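Local coordinates for protein Exo-poly-alpha-D-galacturonosidase (Thermotoga maritima, PDB 3JUR) that probably hydrolyses galacturonic acid units from polygalacturonate chains, acting as an exo-cleaving pectin-degrading glycosidase of glycosyl hydrolase family 28, at residues R199-E204 and E222-R227; N237-D242 and V264-R269. One frame throughout, in Å; residues are numbered along the deposited sequence.

Contact 1 (R199-E204 and E222-R227)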
ATOM      1  N   ARG D 199     -49.834   4.682 -11.809  1.00 26.22           N
ATOM      2  CA  ARG D 199     -49.653   3.758 -10.698  1.00 26.43           C
ATOM      3  C   ARG D 199     -49.558   2.335 -11.231  1.00 25.77           C
ATOM      4  O   ARG D 199     -50.292   1.972 -12.152  1.00 25.64           O
ATOM      5  CB  ARG D 199     -50.847   3.846  -9.742  1.00 26.92           C
ATOM      6  CG  ARG D 199     -50.554   4.524  -8.416  1.00 29.66           C
ATOM      7  CD  ARG D 199     -51.821   4.682  -7.562  1.00 32.47           C
ATOM      8  NE  ARG D 199     -52.546   3.423  -7.377  1.00 35.36           N
ATOM      9  CZ  ARG D 199     -53.591   3.253  -6.561  1.00 36.78           C
ATOM     10  NH1 ARG D 199     -54.048   4.260  -5.823  1.00 37.21           N
ATOM     11  NH2 ARG D 199     -54.181   2.065  -6.475  1.00 36.93           N
ATOM     12  N   ASN D 200     -48.679   1.529 -10.631  1.00 25.08           N
ATOM     13  CA  ASN D 200     -48.540   0.097 -10.955  1.00 24.61           C
ATOM     14  C   ASN D 200     -48.126  -0.121 -12.405  1.00 24.70           C
ATOM     15  O   ASN D 200     -48.954  -0.460 -13.266  1.00 24.65           O
ATOM     16  CB  ASN D 200     -49.825  -0.695 -10.650  1.00 24.50           C
ATOM     17  CG  ASN D 200     -50.415  -0.370  -9.291  1.00 23.83           C
ATOM     18  OD1 ASN D 200     -49.716   0.078  -8.385  1.00 22.63           O
ATOM     19  ND2 ASN D 200     -51.716  -0.592  -9.146  1.00 23.67           N
ATOM     20  N   VAL D 201     -46.841   0.074 -12.665  1.00 24.04           N
ATOM     21  CA  VAL D 201     -46.303   0.027 -14.013  1.00 24.29           C
ATOM     22  C   VAL D 201     -45.164  -0.979 -14.062  1.00 24.05           C
ATOM     23  O   VAL D 201     -44.319  -1.016 -13.165  1.00 24.29           O
ATOM     24  CB  VAL D 201     -45.802   1.426 -14.464  1.00 24.52           C
ATOM     25  CG1 VAL D 201     -45.009   1.333 -15.756  1.00 25.43           C
ATOM     26  CG2 VAL D 201     -46.975   2.396 -14.624  1.00 24.93           C
ATOM     27  N   LEU D 202     -45.155  -1.794 -15.108  1.00 23.79           N
ATOM     28  CA  LEU D 202     -44.095  -2.768 -15.331  1.00 23.56           C
ATOM     29  C   LEU D 202     -43.555  -2.627 -16.747  1.00 23.50           C
ATOM     30  O   LEU D 202     -44.324  -2.560 -17.696  1.00 23.75           O
ATOM     31  CB  LEU D 202     -44.629  -4.188 -15.106  1.00 23.20           C
ATOM     32  CG  LEU D 202     -43.778  -5.394 -15.519  1.00 23.04           C
ATOM     33  CD1 LEU D 202     -42.489  -5.469 -14.720  1.00 22.16           C
ATOM     34  CD2 LEU D 202     -44.573  -6.682 -15.356  1.00 23.35           C
ATOM     35  N   VAL D 203     -42.235  -2.561 -16.879  1.00 23.30           N
ATOM     36  CA  VAL D 203     -41.579  -2.667 -18.178  1.00 23.25           C
ATOM     37  C   VAL D 203     -40.540  -3.776 -18.067  1.00 23.38           C
ATOM     38  O   VAL D 203     -39.624  -3.697 -17.231  1.00 22.65           O
ATOM     39  CB  VAL D 203     -40.873  -1.348 -18.610  1.00 23.50           C
ATOM     40  CG1 VAL D 203     -40.136  -1.532 -19.955  1.00 23.25           C
ATOM     41  CG2 VAL D 203     -41.860  -0.189 -18.687  1.00 23.63           C
ATOM     42  N   GLU D 204     -40.677  -4.804 -18.897  1.00 23.31           N
ATOM     43  CA  GLU D 204     -39.773  -5.949 -18.815  1.00 24.10           C
ATOM     44  C   GLU D 204     -39.460  -6.576 -20.165  1.00 24.06           C
ATOM     45  O   GLU D 204     -40.257  -6.494 -21.098  1.00 24.20           O
ATOM     46  CB  GLU D 204     -40.314  -7.014 -17.842  1.00 24.07           C
ATOM     47  CG  GLU D 204     -41.633  -7.669 -18.259  1.00 26.37           C
ATOM     48  CD  GLU D 204     -41.981  -8.900 -17.423  1.00 28.72           C
ATOM     49  OE1 GLU D 204     -42.894  -9.657 -17.818  1.00 30.48           O
ATOM     50  OE2 GLU D 204     -41.335  -9.124 -16.377  1.00 29.81           O
ATOM     51  N   GLU D 222     -45.927   6.004  -9.287  1.00 23.47           N
ATOM     52  CA  GLU D 222     -45.712   5.223  -8.081  1.00 23.70           C
ATOM     53  C   GLU D 222     -45.882   3.733  -8.358  1.00 23.12           C
ATOM     54  O   GLU D 222     -46.772   3.327  -9.119  1.00 22.70           O
ATOM     55  CB  GLU D 222     -46.686   5.681  -6.997  1.00 23.71           C
ATOM     56  CG  GLU D 222     -46.294   5.270  -5.606  1.00 26.80           C
ATOM     57  CD  GLU D 222     -47.100   5.988  -4.543  1.00 29.84           C
ATOM     58  OE1 GLU D 222     -47.240   7.229  -4.641  1.00 32.11           O
ATOM     59  OE2 GLU D 222     -47.586   5.309  -3.612  1.00 30.85           O
ATOM     60  N   ASN D 223     -45.029   2.930  -7.724  1.00 22.59           N
ATOM     61  CA  ASN D 223     -44.972   1.482  -7.941  1.00 21.82           C
ATOM     62  C   ASN D 223     -44.599   1.130  -9.385  1.00 21.55           C
ATOM     63  O   ASN D 223     -45.434   0.670 -10.179  1.00 20.72           O
ATOM     64  CB  ASN D 223     -46.266   0.788  -7.489  1.00 21.67           C
ATOM     65  CG  ASN D 223     -46.217  -0.715  -7.676  1.00 21.90           C
ATOM     66  OD1 ASN D 223     -45.145  -1.299  -7.806  1.00 21.45           O
ATOM     67  ND2 ASN D 223     -47.384  -1.352  -7.689  1.00 21.66           N
ATOM     68  N   VAL D 224     -43.326   1.349  -9.711  1.00 21.20           N
ATOM     69  CA  VAL D 224     -42.819   1.116 -11.054  1.00 21.15           C
ATOM     70  C   VAL D 224     -41.703   0.058 -11.014  1.00 21.66           C
ATOM     71  O   VAL D 224     -40.770   0.157 -10.207  1.00 21.72           O
ATOM     72  CB  VAL D 224     -42.309   2.441 -11.696  1.00 21.36           C
ATOM     73  CG1 VAL D 224     -41.856   2.224 -13.135  1.00 19.72           C
ATOM     74  CG2 VAL D 224     -43.378   3.538 -11.620  1.00 20.74           C
ATOM     75  N   ILE D 225     -41.826  -0.959 -11.865  1.00 21.83           N
ATOM     76  CA  ILE D 225     -40.809  -2.002 -12.004  1.00 22.19           C
ATOM     77  C   ILE D 225     -40.266  -2.006 -13.440  1.00 22.68           C
ATOM     78  O   ILE D 225     -41.024  -2.110 -14.407  1.00 22.23           O
ATOM     79  CB  ILE D 225     -41.366  -3.413 -11.651  1.00 22.11           C
ATOM     80  CG1 ILE D 225     -41.809  -3.477 -10.189  1.00 22.02           C
ATOM     81  CG2 ILE D 225     -40.339  -4.501 -11.941  1.00 21.94           C
ATOM     82  CD1 ILE D 225     -42.738  -4.663  -9.868  1.00 21.93           C
ATOM     83  N   ILE D 226     -38.951  -1.870 -13.567  1.00 23.14           N
ATOM     84  CA  ILE D 226     -38.287  -2.032 -14.855  1.00 23.75           C
ATOM     85  C   ILE D 226     -37.223  -3.097 -14.664  1.00 24.53           C
ATOM     86  O   ILE D 226     -36.304  -2.952 -13.849  1.00 24.52           O
ATOM     87  CB  ILE D 226     -37.697  -0.714 -15.379  1.00 23.77           C
ATOM     88  CG1 ILE D 226     -38.803   0.335 -15.520  1.00 24.44           C
ATOM     89  CG2 ILE D 226     -37.021  -0.923 -16.738  1.00 23.81           C
ATOM     90  CD1 ILE D 226     -38.315   1.754 -15.378  1.00 26.11           C
ATOM     91  N   ARG D 227     -37.366  -4.188 -15.402  1.00 25.18           N
ATOM     92  CA  ARG D 227     -36.586  -5.376 -15.125  1.00 25.86           C
ATOM     93  C   ARG D 227     -36.298  -6.142 -16.406  1.00 25.90           C
ATOM     94  O   ARG D 227     -37.150  -6.220 -17.291  1.00 25.89           O
ATOM     95  CB  ARG D 227     -37.328  -6.212 -14.061  1.00 26.32           C
ATOM     96  CG  ARG D 227     -37.587  -7.659 -14.379  1.00 27.98           C
ATOM     97  CD  ARG D 227     -39.085  -7.979 -14.299  1.00 31.82           C
ATOM     98  NE  ARG D 227     -39.615  -8.026 -12.935  1.00 33.52           N
ATOM     99  CZ  ARG D 227     -40.792  -8.556 -12.593  1.00 33.14           C
ATOM    100  NH1 ARG D 227     -41.593  -9.106 -13.504  1.00 33.49           N
ATOM    101  NH2 ARG D 227     -41.170  -8.544 -11.327  1.00 32.29           N
TER

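Contact 2 (N237-D242 and V264-R269)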
ATOM      1  N   ASN D 237     -28.448  12.977 -25.569  1.00 23.46           N
ATOM      2  CA  ASN D 237     -29.449  12.923 -24.504  1.00 23.96           C
ATOM      3  C   ASN D 237     -30.212  11.594 -24.480  1.00 24.39           C
ATOM      4  O   ASN D 237     -31.372  11.541 -24.068  1.00 24.40           O
ATOM      5  CB  ASN D 237     -30.413  14.120 -24.600  1.00 23.84           C
ATOM      6  CG  ASN D 237     -29.684  15.449 -24.674  1.00 23.49           C
ATOM      7  OD1 ASN D 237     -29.823  16.197 -25.647  1.00 24.02           O
ATOM      8  ND2 ASN D 237     -28.877  15.736 -23.656  1.00 22.54           N
ATOM      9  N   ASN D 238     -29.549  10.526 -24.924  1.00 24.82           N
ATOM     10  CA  ASN D 238     -30.111   9.180 -24.839  1.00 25.39           C
ATOM     11  C   ASN D 238     -29.936   8.587 -23.435  1.00 25.54           C
ATOM     12  O   ASN D 238     -29.194   7.622 -23.252  1.00 25.63           O
ATOM     13  CB  ASN D 238     -29.507   8.255 -25.909  1.00 25.14           C
ATOM     14  CG  ASN D 238     -30.216   8.354 -27.260  1.00 26.26           C
ATOM     15  OD1 ASN D 238     -29.872   7.638 -28.204  1.00 25.72           O
ATOM     16  ND2 ASN D 238     -31.215   9.227 -27.354  1.00 27.00           N
ATOM     17  N   ASP D 239     -30.614   9.179 -22.448  1.00 25.88           N
ATOM     18  CA  ASP D 239     -30.662   8.633 -21.096  1.00 25.95           C
ATOM     19  C   ASP D 239     -31.402   7.299 -21.136  1.00 26.06           C
ATOM     20  O   ASP D 239     -32.371   7.146 -21.886  1.00 26.18           O
ATOM     21  CB  ASP D 239     -31.419   9.574 -20.147  1.00 26.46           C
ATOM     22  CG  ASP D 239     -30.765  10.950 -19.990  1.00 27.73           C
ATOM     23  OD1 ASP D 239     -29.863  11.315 -20.770  1.00 29.36           O
ATOM     24  OD2 ASP D 239     -31.180  11.679 -19.064  1.00 27.61           O
ATOM     25  N   GLY D 240     -30.973   6.344 -20.313  1.00 25.81           N
ATOM     26  CA  GLY D 240     -31.613   5.026 -20.264  1.00 25.27           C
ATOM     27  C   GLY D 240     -32.932   5.079 -19.518  1.00 25.19           C
ATOM     28  O   GLY D 240     -34.008   4.930 -20.109  1.00 25.23           O
ATOM     29  N   ILE D 241     -32.848   5.293 -18.209  1.00 25.09           N
ATOM     30  CA  ILE D 241     -34.029   5.398 -17.364  1.00 24.90           C
ATOM     31  C   ILE D 241     -33.943   6.656 -16.493  1.00 25.18           C
ATOM     32  O   ILE D 241     -32.963   6.838 -15.748  1.00 24.71           O
ATOM     33  CB  ILE D 241     -34.231   4.143 -16.476  1.00 24.98           C
ATOM     34  CG1 ILE D 241     -34.295   2.870 -17.335  1.00 24.94           C
ATOM     35  CG2 ILE D 241     -35.501   4.292 -15.633  1.00 24.69           C
ATOM     36  CD1 ILE D 241     -34.240   1.576 -16.542  1.00 25.19           C
ATOM     37  N   ASP D 242     -34.983   7.495 -16.599  1.00 24.75           N
ATOM     38  CA  ASP D 242     -35.104   8.754 -15.864  1.00 25.07           C
ATOM     39  C   ASP D 242     -36.303   8.783 -14.913  1.00 25.12           C
ATOM     40  O   ASP D 242     -37.348   9.330 -15.269  1.00 25.64           O
ATOM     41  CB  ASP D 242     -35.268   9.924 -16.832  1.00 25.01           C
ATOM     42  CG  ASP D 242     -34.147  10.025 -17.818  1.00 25.65           C
ATOM     43  OD1 ASP D 242     -33.330  10.956 -17.657  1.00 26.16           O
ATOM     44  OD2 ASP D 242     -34.088   9.187 -18.751  1.00 26.75           O
ATOM     45  N   VAL D 264     -30.813   7.835 -14.194  1.00 24.17           N
ATOM     46  CA  VAL D 264     -30.770   9.228 -13.744  1.00 24.45           C
ATOM     47  C   VAL D 264     -32.006   9.588 -12.959  1.00 24.09           C
ATOM     48  O   VAL D 264     -33.092   9.661 -13.521  1.00 23.87           O
ATOM     49  CB  VAL D 264     -30.787  10.232 -14.920  1.00 24.27           C
ATOM     50  CG1 VAL D 264     -29.854  11.379 -14.628  1.00 24.80           C
ATOM     51  CG2 VAL D 264     -30.485   9.557 -16.250  1.00 25.36           C
ATOM     52  N   ILE D 265     -31.839   9.881 -11.678  1.00 24.27           N
ATOM     53  CA  ILE D 265     -32.985  10.210 -10.849  1.00 24.48           C
ATOM     54  C   ILE D 265     -33.182  11.724 -10.790  1.00 24.88           C
ATOM     55  O   ILE D 265     -32.235  12.477 -10.516  1.00 25.18           O
ATOM     56  CB  ILE D 265     -32.867   9.577  -9.465  1.00 24.50           C
ATOM     57  CG1 ILE D 265     -32.716   8.062  -9.627  1.00 25.12           C
ATOM     58  CG2 ILE D 265     -34.107   9.883  -8.632  1.00 23.43           C
ATOM     59  CD1 ILE D 265     -31.987   7.412  -8.522  1.00 26.92           C
ATOM     60  N   LYS D 266     -34.417  12.146 -11.067  1.00 24.73           N
ATOM     61  CA  LYS D 266     -34.772  13.557 -11.241  1.00 25.05           C
ATOM     62  C   LYS D 266     -36.077  13.897 -10.521  1.00 25.26           C
ATOM     63  O   LYS D 266     -36.741  13.006  -9.978  1.00 25.98           O
ATOM     64  CB  LYS D 266     -34.880  13.898 -12.738  1.00 24.89           C
ATOM     65  CG  LYS D 266     -33.636  13.578 -13.559  1.00 24.36           C
ATOM     66  CD  LYS D 266     -33.845  13.915 -15.029  1.00 25.16           C
ATOM     67  CE  LYS D 266     -32.637  13.529 -15.878  1.00 24.98           C
ATOM     68  NZ  LYS D 266     -31.481  14.448 -15.694  1.00 26.16           N
ATOM     69  N   SER D 267     -36.433  15.183 -10.497  1.00 25.44           N
ATOM     70  CA  SER D 267     -37.667  15.659  -9.848  1.00 25.27           C
ATOM     71  C   SER D 267     -38.030  17.102 -10.223  1.00 25.25           C
ATOM     72  O   SER D 267     -38.540  17.872  -9.394  1.00 25.17           O
ATOM     73  CB  SER D 267     -37.588  15.509  -8.320  1.00 25.31           C
ATOM     74  OG  SER D 267     -36.510  16.251  -7.785  1.00 25.12           O
ATOM     75  N   GLY D 268     -37.780  17.461 -11.478  1.00 25.14           N
ATOM     76  CA  GLY D 268     -38.135  18.787 -11.976  1.00 24.69           C
ATOM     77  C   GLY D 268     -37.014  19.805 -11.854  1.00 24.61           C
ATOM     78  O   GLY D 268     -36.091  19.654 -11.049  1.00 23.99           O
ATOM     79  N   ARG D 269     -37.121  20.857 -12.653  1.00 24.68           N
ATOM     80  CA  ARG D 269     -36.080  21.863 -12.771  1.00 24.70           C
ATOM     81  C   ARG D 269     -36.588  23.220 -12.292  1.00 24.59           C
ATOM     82  O   ARG D 269     -37.678  23.654 -12.669  1.00 24.39           O
ATOM     83  CB  ARG D 269     -35.631  21.945 -14.232  1.00 24.70           C
ATOM     84  CG  ARG D 269     -34.590  23.011 -14.545  1.00 25.38           C
ATOM     85  CD  ARG D 269     -34.374  23.127 -16.050  1.00 25.95           C
ATOM     86  NE  ARG D 269     -33.657  21.970 -16.590  1.00 27.35           N
ATOM     87  CZ  ARG D 269     -32.397  21.993 -17.020  1.00 28.14           C
ATOM     88  NH1 ARG D 269     -31.829  20.884 -17.485  1.00 28.43           N
ATOM     89  NH2 ARG D 269     -31.700  23.123 -16.986  1.00 27.96           N
TER
HETATM   90  O   HOH W   1     -29.641  13.389 -17.653  1.00 25.95           O

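Contact 1 (R199-E204 and E222-R227)
Two successive coils of a right-handed parallel beta-helix stack here, V201 on V224, L202 on I225 and V203 on I226, with the corner before each strand made by N200 and N223. Strands 201-204 and 224-227 run 4.7 Å apart, joined by a regular parallel ladder of backbone bonds. At the corner, N223 ND2 gives a hydrogen bond of 2.8 Å to N200 OD1, reaching it from above the carbonyl plane. N200 ND2 passes the pattern on to N124, making an asparagine ladder. V201 and V203 pack on F195, V224 and I226 on M249, inside the helix. On the outer face L202 CD1 packs 3.6 Å from I225 CG2. R227 turns back at its second and third torsions (-123° and -73°), bringing NH1 2.9 Å from E204 OE2 in a salt bridge. L202 CD1 sits 3.8 Å above one face of that guanidinium. NH1 also pairs with E20 of the N-terminal segment. An alanine at R227 would probably leave E204 and E20 without their shared counter-charge and open a gap over L202 CD1. Bonds repeated at every step imply coils stacked in strict register, with charge confined to the outer face.

Contact 2 (N237-D242 and V264-R269)
The carboxylates of D239 and D242 both lie under one methyl group, CG2 of V264. That carbon stands above the plane of the D242 carboxylate, 3.5 Å from OD1, and above the plane of the D239 carboxylate as well, 3.6 Å from OD2. Beside these oxygens comes the end of K266, with CE 3.2 Å from D242 OD1. The lysine chain is extended as far as CE and then bends (chi4 -74°), which turns NZ aside. NZ therefore stays 4.4 Å from D242 OD1, too far for a salt bridge, and finds its strong partners in E304 and the carbonyl of G302. A water bridges the side chains of D239 and K266: it is hydrogen-bonded to D239 OD2 and accepts from K266 NZ, at 2.9 Å from that nitrogen. N237, N238 and D239 fit the family's Asn-Thr-Asp signature, with asparagine in the middle place; in relatives its aspartate is one of three acidic residues of the active site, so D239, which also touches D260, probably lines the catalytic cleft. Beneath these side chains the backbone joins 237-242 to the start of strand 263-265: V264 N bonds to I241 O at 2.8 Å, with an almost straight N-H...O angle of 173°. Alongside it, the CA of D242 makes a CA-H...O contact to V264 O, and W214 packs against both aspartates from the preceding coil.

In the fold
Both contacts join neighbouring coils of the same beta-helix, and their centres lie about 16 Å apart. Contact 1 is partly buried: V201, V203, V224 and I226 fill the interior, while L202, I225 and the charged side chains lie on the outer face, where the N-terminal segment covers L202, I225 and R227. Contact 2 is wholly buried close to the centre of the folded chain, yet it is the one built around carboxylates, a lysine and a water. Repeated backbone bonding gives contact 1 its regularity; a single backbone bond serves contact 2, whose 237-242 segment follows the strand that begins in contact 1. The two meet inside the helix, where I226 CG2 packs 3.7 Å from I241 CD1.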